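Local coordinates for uncharacterized protein (Pseudomonas aeruginosa PAO1, PDB 4R1D), which probably acts as the immunity protein that binds and neutralises the lipase effector Tle4, protecting the cell from its own type VI secretion toxin, at residues 201-204 with 210-213. Residues are numbered along the deposited sequence; the frame is centred on the assembly and turned at random.
Sequences NMLS and ETLR
Packing of the last turn of helix 191-205 on the strand that follows it, 209-214, in the Tli4 C-terminal domain shows how one leucine can bridge two consecutive elements by van der Waals contact; no hydrogen bond links 201-204 to 210-213. Leu203 reaches across with both branches of its fork. Its CD2 lies mainly against the backbone of Glu210, 3.6 Å from CA and 3.8 Å from N, while the carboxylate of that residue turns elsewhere and forms a salt bridge with Arg237. The other methyl, CD1, touches the hydroxyl oxygen of Thr211 in a purely van der Waals contact, and the two side chains cross at roughly a right angle. With chi1 at -66°, OG1 of Thr211 sits opposite its own carbonyl carbon and is presented to the leucine fork. Thr211 also packs on Tyr227 and Val229 of the neighbouring antiparallel strand 225-233, and thus touches both the helix and that strand. Farther along, a classic bulge opposite Leu228 interrupts the pairing at Leu212 and Arg213. The contact is small and lies at the surface, burying 102 Å² in all; OG1 of Thr211 stands 3.6 Å from CD1 of Leu203 and 4.0 Å from its CD2.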
loop_
_atom_site.group_PDB
_atom_site.type_symbol
_atom_site.label_atom_id
_atom_site.label_comp_id
_atom_site.label_asym_id
_atom_site.label_seq_id
_atom_site.Cartn_x
_atom_site.Cartn_y
_atom_site.Cartn_z
ATOM N N ASN B 201 -3.011 21.161 14.566
ATOM C CA ASN B 201 -4.078 21.156 13.578
ATOM C C ASN B 201 -5.307 20.424 14.123
ATOM O O ASN B 201 -6.437 20.898 14.000
ATOM C CB ASN B 201 -3.597 20.510 12.274
ATOM C CG ASN B 201 -4.546 20.743 11.118
ATOM O OD1 ASN B 201 -5.705 21.112 11.313
ATOM N ND2 ASN B 201 -4.057 20.527 9.898
ATOM N N MET B 202 -5.084 19.270 14.742
ATOM C CA MET B 202 -6.183 18.522 15.335
ATOM C C MET B 202 -6.877 19.328 16.437
ATOM O O MET B 202 -8.111 19.360 16.504
ATOM C CB MET B 202 -5.691 17.185 15.900
ATOM C CG MET B 202 -5.099 16.225 14.881
ATOM S SD MET B 202 -4.341 14.801 15.718
ATOM C CE MET B 202 -5.789 13.879 16.251
ATOM N N LEU B 203 -6.092 19.962 17.306
ATOM C CA LEU B 203 -6.656 20.707 18.433
ATOM C C LEU B 203 -7.470 21.892 17.940
ATOM O O LEU B 203 -8.516 22.227 18.500
ATOM C CB LEU B 203 -5.553 21.216 19.355
ATOM C CG LEU B 203 -4.742 20.159 20.102
ATOM C CD1 LEU B 203 -3.573 20.815 20.821
ATOM C CD2 LEU B 203 -5.626 19.396 21.077
ATOM N N SER B 204 -6.965 22.530 16.891
ATOM C CA SER B 204 -7.584 23.729 16.347
ATOM C C SER B 204 -8.883 23.398 15.636
ATOM O O SER B 204 -9.830 24.188 15.653
ATOM C CB SER B 204 -6.622 24.432 15.377
ATOM O OG SER B 204 -5.530 25.010 16.073
ATOM N N GLU B 210 -7.912 16.925 22.873
ATOM C CA GLU B 210 -7.070 17.608 23.845
ATOM C C GLU B 210 -5.710 16.936 24.006
ATOM O O GLU B 210 -5.560 15.737 23.770
ATOM C CB GLU B 210 -7.771 17.711 25.200
ATOM C CG GLU B 210 -7.789 16.437 26.003
ATOM C CD GLU B 210 -8.546 16.605 27.320
ATOM O OE1 GLU B 210 -9.685 16.110 27.407
ATOM O OE2 GLU B 210 -8.006 17.235 28.251
ATOM N N THR B 211 -4.715 17.724 24.392
ATOM C CA THR B 211 -3.420 17.168 24.727
ATOM C C THR B 211 -3.389 16.874 26.218
ATOM O O THR B 211 -3.611 17.764 27.034
ATOM C CB THR B 211 -2.283 18.127 24.348
ATOM O OG1 THR B 211 -2.240 18.261 22.921
ATOM C CG2 THR B 211 -0.943 17.595 24.836
ATOM N N LEU B 212 -3.125 15.624 26.578
ATOM C CA LEU B 212 -3.037 15.257 27.991
ATOM C C LEU B 212 -1.656 15.538 28.555
ATOM O O LEU B 212 -1.511 15.823 29.744
ATOM C CB LEU B 212 -3.390 13.782 28.214
ATOM C CG LEU B 212 -4.792 13.322 27.806
ATOM C CD1 LEU B 212 -4.986 11.839 28.082
ATOM C CD2 LEU B 212 -5.857 14.146 28.518
ATOM N N ARG B 213 -0.640 15.451 27.700
ATOM C CA ARG B 213 0.732 15.552 28.150
ATOM C C ARG B 213 1.673 15.743 26.975
ATOM O O ARG B 213 1.485 15.151 25.909
ATOM C CB ARG B 213 1.102 14.268 28.905
ATOM C CG ARG B 213 1.866 14.474 30.188
ATOM C CD ARG B 213 2.508 13.160 30.635
ATOM N NE ARG B 213 1.679 12.384 31.553
ATOM C CZ ARG B 213 1.925 11.114 31.870
ATOM N NH1 ARG B 213 2.955 10.481 31.318
ATOM N NH2 ARG B 213 1.140 10.470 32.726
#